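Local coordinates for (S)-ureidoglycine aminohydrolase cupin domain-containing protein (Pseudomonas syringae pv. tomato, PDB 3MYX) that is of unknown function but has a cupin fold and may be related to the enzymes that release ammonia from (S)-ureidoglycine, at residues 170-175 with 231-236; 132-137 with 155-160; 188-193 with 213-218. All coordinates share one frame; numbering follows the deposited sequence.

Contact 1: 170-175 with 231-236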
loop_
_atom_site.group_PDB
_atom_site.type_symbol
_atom_site.label_atom_id
_atom_site.label_comp_id
_atom_site.label_asym_id
_atom_site.label_seq_id
_atom_site.Cartn_x
_atom_site.Cartn_y
_atom_site.Cartn_z
ATOM N N GLY A 170 -8.139 1.987 -1.898
ATOM C CA GLY A 170 -8.901 3.197 -1.754
ATOM C C GLY A 170 -8.441 4.061 -0.613
ATOM O O GLY A 170 -7.265 4.041 -0.243
ATOM N N VAL A 171 -9.389 4.825 -0.084
ATOM C CA VAL A 171 -9.158 5.750 0.994
ATOM C C VAL A 171 -10.142 5.414 2.124
ATOM O O VAL A 171 -11.302 5.079 1.865
ATOM C CB VAL A 171 -9.299 7.215 0.525
ATOM C CG1 VAL A 171 -9.115 8.217 1.710
ATOM C CG2 VAL A 171 -8.300 7.536 -0.579
ATOM N N TRP A 172 -9.641 5.467 3.365
ATOM C CA TRP A 172 -10.411 5.139 4.573
ATOM C C TRP A 172 -10.161 6.188 5.617
ATOM O O TRP A 172 -9.062 6.759 5.676
ATOM C CB TRP A 172 -9.935 3.807 5.110
ATOM C CG TRP A 172 -10.410 3.266 6.437
ATOM C CD1 TRP A 172 -11.415 2.395 6.624
ATOM C CD2 TRP A 172 -9.784 3.436 7.715
ATOM N NE1 TRP A 172 -11.487 2.018 7.946
ATOM C CE2 TRP A 172 -10.469 2.628 8.626
ATOM C CE3 TRP A 172 -8.690 4.178 8.170
ATOM C CZ2 TRP A 172 -10.092 2.529 9.959
ATOM C CZ3 TRP A 172 -8.321 4.078 9.490
ATOM C CH2 TRP A 172 -9.009 3.244 10.363
ATOM N N ASP A 173 -11.154 6.444 6.461
ATOM C CA ASP A 173 -10.910 7.243 7.648
ATOM C C ASP A 173 -11.652 6.709 8.851
ATOM O O ASP A 173 -12.526 5.854 8.735
ATOM C CB ASP A 173 -11.093 8.764 7.412
ATOM C CG ASP A 173 -12.550 9.260 7.347
ATOM O OD1 ASP A 173 -13.535 8.540 7.643
ATOM O OD2 ASP A 173 -12.692 10.458 6.957
ATOM N N SER A 174 -11.250 7.188 10.015
ATOM C CA SER A 174 -11.826 6.702 11.251
ATOM C C SER A 174 -11.617 7.687 12.376
ATOM O O SER A 174 -10.576 8.329 12.471
ATOM C CB SER A 174 -11.175 5.375 11.666
ATOM O OG SER A 174 -11.840 4.786 12.766
ATOM N N THR A 175 -12.595 7.722 13.258
ATOM C CA THR A 175 -12.467 8.343 14.566
ATOM C C THR A 175 -11.550 7.433 15.422
ATOM O O THR A 175 -11.185 6.322 15.013
ATOM C CB THR A 175 -13.866 8.551 15.167
ATOM O OG1 THR A 175 -14.511 7.292 15.363
ATOM C CG2 THR A 175 -14.747 9.432 14.269
ATOM N N VAL A 231 -7.736 9.304 11.893
ATOM C CA VAL A 231 -6.779 8.788 10.921
ATOM C C VAL A 231 -7.444 8.714 9.568
ATOM O O VAL A 231 -8.599 8.319 9.457
ATOM C CB VAL A 231 -6.256 7.398 11.347
ATOM C CG1 VAL A 231 -5.412 6.756 10.257
ATOM C CG2 VAL A 231 -5.438 7.498 12.633
ATOM N N ARG A 232 -6.707 9.097 8.533
ATOM C CA ARG A 232 -7.126 8.884 7.154
ATOM C C ARG A 232 -5.980 8.235 6.427
ATOM O O ARG A 232 -4.826 8.667 6.597
ATOM C CB ARG A 232 -7.509 10.201 6.509
ATOM C CG ARG A 232 -7.979 10.113 5.070
ATOM C CD ARG A 232 -8.279 11.517 4.572
ATOM N NE ARG A 232 -8.907 11.556 3.266
ATOM C CZ ARG A 232 -10.228 11.583 3.013
ATOM N NH1 ARG A 232 -11.164 11.541 3.947
ATOM N NH2 ARG A 232 -10.600 11.616 1.779
ATOM N N LYS A 233 -6.276 7.230 5.617
ATOM C CA LYS A 233 -5.215 6.498 4.943
ATOM C C LYS A 233 -5.595 6.058 3.552
ATOM O O LYS A 233 -6.767 5.799 3.288
ATOM C CB LYS A 233 -4.821 5.266 5.768
ATOM C CG LYS A 233 -5.834 4.159 5.773
ATOM C CD LYS A 233 -5.591 3.157 6.895
ATOM C CE LYS A 233 -6.521 1.982 6.787
ATOM N NZ LYS A 233 -6.366 1.034 7.957
ATOM N N PHE A 234 -4.584 5.942 2.687
ATOM C CA PHE A 234 -4.683 5.094 1.523
ATOM C C PHE A 234 -4.510 3.669 2.014
ATOM O O PHE A 234 -3.683 3.402 2.908
ATOM C CB PHE A 234 -3.545 5.359 0.543
ATOM C CG PHE A 234 -3.668 6.622 -0.249
ATOM C CD1 PHE A 234 -4.719 6.793 -1.133
ATOM C CD2 PHE A 234 -2.672 7.598 -0.210
ATOM C CE1 PHE A 234 -4.801 7.938 -1.928
ATOM C CE2 PHE A 234 -2.760 8.745 -1.002
ATOM C CZ PHE A 234 -3.808 8.917 -1.853
ATOM N N TYR A 235 -5.231 2.736 1.399
ATOM C CA TYR A 235 -5.050 1.330 1.697
ATOM C C TYR A 235 -5.050 0.480 0.440
ATOM O O TYR A 235 -5.676 0.830 -0.574
ATOM C CB TYR A 235 -6.131 0.816 2.638
ATOM C CG TYR A 235 -7.538 0.885 2.080
ATOM C CD1 TYR A 235 -8.049 -0.140 1.274
ATOM C CD2 TYR A 235 -8.345 1.985 2.322
ATOM C CE1 TYR A 235 -9.338 -0.078 0.759
ATOM C CE2 TYR A 235 -9.616 2.053 1.801
ATOM C CZ TYR A 235 -10.111 1.040 1.027
ATOM O OH TYR A 235 -11.397 1.187 0.525
ATOM N N ALA A 236 -4.334 -0.637 0.539
ATOM C CA ALA A 236 -4.515 -1.780 -0.349
ATOM C C ALA A 236 -4.723 -2.968 0.571
ATOM O O ALA A 236 -3.865 -3.223 1.428
ATOM C CB ALA A 236 -3.286 -2.013 -1.236
#
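Two neighbouring strands of the seven-stranded cupin sheet, 168-174 and 231-237, pair antiparallel through Gly170 with Tyr235, Trp172 with Lys233 and Ser174 with Val231 (hydrogen-bonded pairs), and through the non-hydrogen-bonded pairs Val171 with Phe234 and Asp173 with Arg232. The segments run at 158°, and each hydrogen-bonded pair supplies two backbone bonds. The shortest joins Lys233 N to Trp172 O at 2.8 Å. The longest joins Val231 N to Ser174 O at 3.1 Å.

On the face bearing Trp172, Lys233 and Tyr235, Lys233 and Trp172 make a cation-pi contact. Lys233 CG stands between its backbone N and carbonyl carbon (chi1 72°), and the extended chain beyond it passes over one face of the indole. Lys233 CE comes within 3.4 Å of Trp172 CE3, and Lys233 NZ sits 4.0 Å from the centroid of the six-membered ring, 14° off its normal. The ammonium also forms a salt bridge with Glu188, so ring and carboxylate both hold it. Nearby, one face of the Tyr235 ring lies over the backbone of Gly170, whose CA is 4.0 Å from the centroid of that ring in a CH-pi contact; the lack of a side chain on Gly170 makes this approach possible. Tyr235 OH bonds to Asn158.

On the other face Val171 forks: CG1 lies over the Arg232 guanidinium, 3.7 Å from Arg232 NE, while CG2 meets Phe234 CD1, also at 3.7 Å. Asp173 OD2 reaches Arg232 NH1 at 3.5 Å, a long salt bridge at the guanidinium edge. Stronger partners are Tyr230 for Asp173, and the carbonyls of Arg132 and Ala134 for Arg232.

Within the sheet, strand 154-161 flanks strand 168-174, and strand 188-192 flanks strand 231-237.

Contact 2: 132-137 with 155-160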
loop_
_atom_site.group_PDB
_atom_site.type_symbol
_atom_site.label_atom_id
_atom_site.label_comp_id
_atom_site.label_asym_id
_atom_site.label_seq_id
_atom_site.Cartn_x
_atom_site.Cartn_y
_atom_site.Cartn_z
ATOM N N ARG A 132 -6.514 11.778 -2.670
ATOM C CA ARG A 132 -6.390 11.901 -1.217
ATOM C C ARG A 132 -7.688 12.403 -0.580
ATOM O O ARG A 132 -7.990 12.036 0.556
ATOM C CB ARG A 132 -5.253 12.877 -0.859
ATOM C CG ARG A 132 -3.846 12.382 -1.195
ATOM C CD ARG A 132 -2.786 13.467 -1.124
ATOM N NE ARG A 132 -2.566 13.923 0.241
ATOM C CZ ARG A 132 -1.747 13.352 1.124
ATOM N NH1 ARG A 132 -1.083 12.257 0.830
ATOM N NH2 ARG A 132 -1.616 13.879 2.343
ATOM N N LEU A 133 -8.423 13.261 -1.299
ATOM C CA LEU A 133 -9.646 13.887 -0.800
ATOM C C LEU A 133 -10.905 13.174 -1.282
ATOM O O LEU A 133 -11.987 13.749 -1.281
ATOM C CB LEU A 133 -9.699 15.373 -1.196
ATOM C CG LEU A 133 -8.531 16.262 -0.745
ATOM C CD1 LEU A 133 -8.730 17.719 -1.198
ATOM C CD2 LEU A 133 -8.357 16.154 0.765
ATOM N N ALA A 134 -10.787 11.908 -1.660
ATOM C CA ALA A 134 -11.953 11.131 -2.083
ATOM C C ALA A 134 -13.084 11.216 -1.058
ATOM O O ALA A 134 -12.852 11.201 0.169
ATOM C CB ALA A 134 -11.542 9.668 -2.280
ATOM N N LEU A 135 -14.316 11.253 -1.548
ATOM C CA LEU A 135 -15.489 11.236 -0.674
ATOM C C LEU A 135 -15.775 9.802 -0.228
ATOM O O LEU A 135 -15.760 8.873 -1.042
ATOM C CB LEU A 135 -16.708 11.784 -1.418
ATOM C CG LEU A 135 -16.556 13.217 -1.926
ATOM C CD1 LEU A 135 -17.766 13.597 -2.782
ATOM C CD2 LEU A 135 -16.411 14.154 -0.754
ATOM N N LEU A 136 -16.029 9.630 1.067
ATOM C CA LEU A 136 -16.116 8.311 1.682
ATOM C C LEU A 136 -17.520 8.035 2.188
ATOM O O LEU A 136 -18.292 8.944 2.464
ATOM C CB LEU A 136 -15.141 8.217 2.847
ATOM C CG LEU A 136 -13.703 8.689 2.616
ATOM C CD1 LEU A 136 -12.887 8.398 3.880
ATOM C CD2 LEU A 136 -13.063 8.029 1.362
ATOM N N THR A 137 -17.857 6.763 2.321
ATOM C CA THR A 137 -19.140 6.362 2.880
ATOM C C THR A 137 -18.906 5.392 4.057
ATOM O O THR A 137 -17.874 4.729 4.117
ATOM C CB THR A 137 -20.006 5.693 1.822
ATOM O OG1 THR A 137 -19.298 4.574 1.302
ATOM C CG2 THR A 137 -20.338 6.680 0.681
ATOM N N ARG A 155 -15.156 5.225 7.626
ATOM C CA ARG A 155 -15.653 5.424 6.265
ATOM C C ARG A 155 -14.605 4.944 5.279
ATOM O O ARG A 155 -13.412 4.972 5.571
ATOM C CB ARG A 155 -15.988 6.889 5.983
ATOM C CG ARG A 155 -16.998 7.532 6.936
ATOM C CD ARG A 155 -17.255 8.958 6.584
ATOM N NE ARG A 155 -16.123 9.804 6.935
ATOM C CZ ARG A 155 -16.211 11.096 7.249
ATOM N NH1 ARG A 155 -17.375 11.744 7.211
ATOM N NH2 ARG A 155 -15.129 11.754 7.619
ATOM N N SER A 156 -15.047 4.578 4.077
ATOM C CA SER A 156 -14.132 4.182 3.017
ATOM C C SER A 156 -14.708 4.470 1.650
ATOM O O SER A 156 -15.909 4.725 1.483
ATOM C CB SER A 156 -13.805 2.695 3.103
ATOM O OG SER A 156 -14.929 1.946 2.732
ATOM N N ASN A 157 -13.837 4.376 0.663
ATOM C CA ASN A 157 -14.210 4.399 -0.732
ATOM C C ASN A 157 -13.244 3.463 -1.441
ATOM O O ASN A 157 -12.048 3.750 -1.537
ATOM C CB ASN A 157 -14.116 5.815 -1.312
ATOM C CG ASN A 157 -14.570 5.891 -2.768
ATOM O OD1 ASN A 157 -14.530 4.908 -3.489
ATOM N ND2 ASN A 157 -14.980 7.082 -3.191
ATOM N N ASN A 158 -13.762 2.326 -1.897
ATOM C CA ASN A 158 -13.007 1.393 -2.728
ATOM C C ASN A 158 -12.908 1.927 -4.151
ATOM O O ASN A 158 -13.741 1.630 -4.989
ATOM C CB ASN A 158 -13.668 0.015 -2.732
ATOM C CG ASN A 158 -13.703 -0.604 -1.360
ATOM O OD1 ASN A 158 -12.664 -0.788 -0.725
ATOM N ND2 ASN A 158 -14.904 -0.938 -0.888
ATOM N N LEU A 159 -11.902 2.748 -4.392
ATOM C CA LEU A 159 -11.697 3.392 -5.681
ATOM C C LEU A 159 -11.268 2.406 -6.756
ATOM O O LEU A 159 -11.449 2.657 -7.944
ATOM C CB LEU A 159 -10.647 4.486 -5.554
ATOM C CG LEU A 159 -11.092 5.664 -4.680
ATOM C CD1 LEU A 159 -9.905 6.533 -4.261
ATOM C CD2 LEU A 159 -12.154 6.492 -5.410
ATOM N N PHE A 160 -10.672 1.295 -6.345
ATOM C CA PHE A 160 -10.279 0.232 -7.275
ATOM C C PHE A 160 -10.609 -1.117 -6.635
ATOM O O PHE A 160 -10.199 -1.396 -5.512
ATOM C CB PHE A 160 -8.795 0.327 -7.601
ATOM C CG PHE A 160 -8.286 -0.815 -8.411
ATOM C CD1 PHE A 160 -8.420 -0.833 -9.773
ATOM C CD2 PHE A 160 -7.648 -1.871 -7.775
ATOM C CE1 PHE A 160 -7.919 -1.929 -10.503
ATOM C CE2 PHE A 160 -7.184 -2.945 -8.477
ATOM C CZ PHE A 160 -7.312 -2.967 -9.837
HETATM O O HOH W 1 -17.754 2.249 2.354
HETATM O O HOH W 2 -17.761 4.811 -1.170
#
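Thr137 and Ser156 form an antiparallel hydrogen-bonded pair, in which Thr137 N reaches Ser156 O at 2.9 Å and Ser156 N returns to Thr137 O at 2.8 Å. The first bond is almost straight, 178° at the hydrogen, yet its donor stands 36° above the carbonyl plane of Ser156. This bridge is where the chain, arriving through the loop after strand 127-130, joins the edge of the seven-stranded cupin sheet: 137-139 is an outermost strand there and 154-161 its neighbour.

Before the bridge a side chain takes over from the backbone. Asn157 CG is anti to its backbone N (chi1 -177°), and the amide of Asn157 then donates through ND2 to Leu135 O at 2.9 Å, nearly along the C=O axis. The bond pins the incoming loop one residue short of Leu136.

Leu136 bridges Arg155 and Asn157. Its CB packs on Arg155 CB at 3.5 Å, the two side chains crossing at about a right angle, while Leu136 CD2 touches Asn157 CB at 3.6 Å. The same leucine also meets Val171, Asp173 and Arg232, so it packs against side chains of strands 168-174 and 231-237 as well. The guanidinium of Arg155 turns to Asp173, with which it forms a salt bridge. Further back along the loop, Ala134 CB meets Leu159 CD1 at 4.1 Å, a light apolar contact at the corner where the strand changes direction.

Two waters join the polar groups beside the bridge. One links Thr137 OG1 to Ser156 OG. The second lies 2.9 Å from Thr137 OG1 and donates to Ser156 O, 3.2 Å away, thus adding to the bond this carbonyl receives from Thr137 N.

Contact 3: 188-193 with 213-218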
loop_
_atom_site.group_PDB
_atom_site.type_symbol
_atom_site.label_atom_id
_atom_site.label_comp_id
_atom_site.label_asym_id
_atom_site.label_seq_id
_atom_site.Cartn_x
_atom_site.Cartn_y
_atom_site.Cartn_z
ATOM N N GLU A 188 -2.314 -5.905 4.267
ATOM C CA GLU A 188 -2.683 -4.483 4.182
ATOM C C GLU A 188 -1.492 -3.549 4.044
ATOM O O GLU A 188 -0.624 -3.520 4.921
ATOM C CB GLU A 188 -3.493 -4.074 5.418
ATOM C CG GLU A 188 -3.911 -2.617 5.395
ATOM C CD GLU A 188 -4.901 -2.237 6.468
ATOM O OE1 GLU A 188 -5.175 -3.049 7.380
ATOM O OE2 GLU A 188 -5.414 -1.094 6.383
ATOM N N LEU A 189 -1.476 -2.752 2.981
ATOM C CA LEU A 189 -0.615 -1.587 2.892
ATOM C C LEU A 189 -1.431 -0.388 3.324
ATOM O O LEU A 189 -2.577 -0.244 2.919
ATOM C CB LEU A 189 -0.094 -1.368 1.459
ATOM C CG LEU A 189 0.837 -0.157 1.290
ATOM C CD1 LEU A 189 1.874 -0.387 0.197
ATOM C CD2 LEU A 189 0.061 1.130 1.016
HETATM N N MSE A 190 -0.835 0.455 4.163
HETATM C CA MSE A 190 -1.435 1.721 4.581
HETATM C C MSE A 190 -0.438 2.852 4.383
HETATM O O MSE A 190 0.726 2.702 4.743
HETATM C CB MSE A 190 -1.777 1.724 6.073
HETATM C CG MSE A 190 -2.518 0.526 6.588
HETATM SE SE MSE A 190 -2.935 0.670 8.485
HETATM C CE MSE A 190 -1.351 1.684 9.007
ATOM N N ASN A 191 -0.907 3.981 3.882
ATOM C CA ASN A 191 -0.125 5.200 3.851
ATOM C C ASN A 191 -0.986 6.267 4.485
ATOM O O ASN A 191 -2.133 6.462 4.075
ATOM C CB ASN A 191 0.279 5.569 2.420
ATOM C CG ASN A 191 0.834 6.976 2.313
ATOM O OD1 ASN A 191 0.082 7.928 2.132
ATOM N ND2 ASN A 191 2.158 7.106 2.430
ATOM N N LEU A 192 -0.486 6.915 5.523
ATOM C CA LEU A 192 -1.337 7.835 6.278
ATOM C C LEU A 192 -1.395 9.213 5.623
ATOM O O LEU A 192 -0.382 9.899 5.453
ATOM C CB LEU A 192 -0.890 7.969 7.727
ATOM C CG LEU A 192 -0.873 6.679 8.562
ATOM C CD1 LEU A 192 -0.868 7.033 10.035
ATOM C CD2 LEU A 192 -1.994 5.714 8.292
ATOM N N ILE A 193 -2.612 9.597 5.247
ATOM C CA ILE A 193 -2.906 10.922 4.708
ATOM C C ILE A 193 -3.049 11.935 5.857
ATOM O O ILE A 193 -2.581 13.066 5.743
ATOM C CB ILE A 193 -4.199 10.849 3.824
ATOM C CG1 ILE A 193 -3.968 9.934 2.615
ATOM C CG2 ILE A 193 -4.687 12.252 3.412
ATOM C CD1 ILE A 193 -5.242 9.519 1.924
ATOM N N ASP A 213 3.797 8.342 6.338
ATOM C CA ASP A 213 4.524 7.057 6.381
ATOM C C ASP A 213 3.710 5.969 5.687
ATOM O O ASP A 213 2.480 6.006 5.700
ATOM C CB ASP A 213 4.754 6.568 7.810
ATOM C CG ASP A 213 5.628 7.466 8.649
ATOM O OD1 ASP A 213 6.251 8.427 8.153
ATOM O OD2 ASP A 213 5.690 7.171 9.865
ATOM N N THR A 214 4.409 4.984 5.130
ATOM C CA THR A 214 3.778 3.788 4.588
ATOM C C THR A 214 4.233 2.563 5.381
ATOM O O THR A 214 5.436 2.367 5.607
ATOM C CB THR A 214 4.133 3.578 3.114
ATOM O OG1 THR A 214 3.698 4.709 2.371
ATOM C CG2 THR A 214 3.471 2.321 2.581
ATOM N N VAL A 215 3.271 1.743 5.783
ATOM C CA VAL A 215 3.491 0.512 6.515
ATOM C C VAL A 215 2.767 -0.630 5.800
ATOM O O VAL A 215 1.726 -0.426 5.166
ATOM C CB VAL A 215 2.999 0.636 7.998
ATOM C CG1 VAL A 215 1.496 0.880 8.087
ATOM C CG2 VAL A 215 3.417 -0.568 8.856
ATOM N N PHE A 216 3.320 -1.836 5.911
ATOM C CA PHE A 216 2.705 -3.051 5.392
ATOM C C PHE A 216 2.488 -4.021 6.537
ATOM O O PHE A 216 3.415 -4.301 7.306
ATOM C CB PHE A 216 3.547 -3.705 4.295
ATOM C CG PHE A 216 2.926 -4.963 3.737
ATOM C CD1 PHE A 216 1.870 -4.899 2.838
ATOM C CD2 PHE A 216 3.362 -6.210 4.157
ATOM C CE1 PHE A 216 1.284 -6.053 2.370
ATOM C CE2 PHE A 216 2.793 -7.357 3.668
ATOM C CZ PHE A 216 1.760 -7.288 2.800
ATOM N N VAL A 217 1.257 -4.508 6.662
ATOM C CA VAL A 217 0.912 -5.512 7.659
ATOM C C VAL A 217 0.575 -6.815 6.937
ATOM O O VAL A 217 -0.420 -6.910 6.227
ATOM C CB VAL A 217 -0.279 -5.074 8.533
ATOM C CG1 VAL A 217 -0.521 -6.117 9.627
ATOM C CG2 VAL A 217 -0.026 -3.696 9.156
ATOM N N ALA A 218 1.431 -7.815 7.073
ATOM C CA ALA A 218 1.198 -9.092 6.426
ATOM C C ALA A 218 0.026 -9.824 7.054
ATOM O O ALA A 218 -0.215 -9.732 8.262
ATOM C CB ALA A 218 2.467 -9.967 6.514
#
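Asn191 and Thr214 make the side-chain hydrogen bond of this strand pair: Asn191 ND2 donates to Thr214 OG1 at 2.8 Å, with 165° at the hydrogen and the hydroxyl close to the amide plane. Asn191 CG is anti to its backbone N (chi1 168°), which places CG beside the carbonyl carbon; chi2 then turns ND2 to the threonine. The methyl branch of Thr214 faces the other way along the strand, toward Leu189, and Thr214 CG2 lies 3.8 Å from Leu189 CG, with both leucine methyls nearly as close. Two side chains of buried residues thus share Thr214, one polar and one apolar.

Farther along that face, the Phe216 ring comes near the neighbouring strand, with Phe216 CD1 3.5 Å from Glu188 O. On the opposite face, Met190 (selenomethionine) and Val215 lie side by side and point the same way, with Met190 CB 3.9 Å from Val215 CG1.

What sets these side chains in register is the backbone. Glu188 with Val217 and Met190 with Val215 are hydrogen-bonded pairs, and the bond from Val217 N to Glu188 O is short, 2.7 Å, and nearly straight at 176°. The ladder ends with Leu192 N bonded to Asp213 O at 3.1 Å.

In the next shell, His72 bonds to the Thr214 hydroxyl, Phe41 meets the Phe216 ring, and Asp213 is fixed by the backbone N of Ala13 and a salt bridge with Arg12. Glu188 extends its carboxylate to His184 NE2.

The spacing of His184, Glu188 and the glycine after strand 188-192 matches the later part of the first conserved cupin motif, although that motif's first histidine is not kept. Glu188 carries it into strand 188-192, one of an antiparallel pair of the cupin jelly roll.

How the contacts relate
From the N terminus, the chain leaves the first half of the molecule at strand 127-130 and runs through the loop into segment 132-137. Contact 2 closes a loop of 17 residues when 155-160 returns alongside it. Strand 168-174 follows next and opens contact 1, which closes 55 residues later with 231-236. Contact 3 is nested inside that span, its own 19-residue loop running from 188-193 to 213-218. Contact 2 is therefore in series with both others, and no two loops cross. All three reach one sheet: contact 2 at its edge, contact 1 in the middle, contact 3 toward the opposite edge, next to N-terminal strand 7-11.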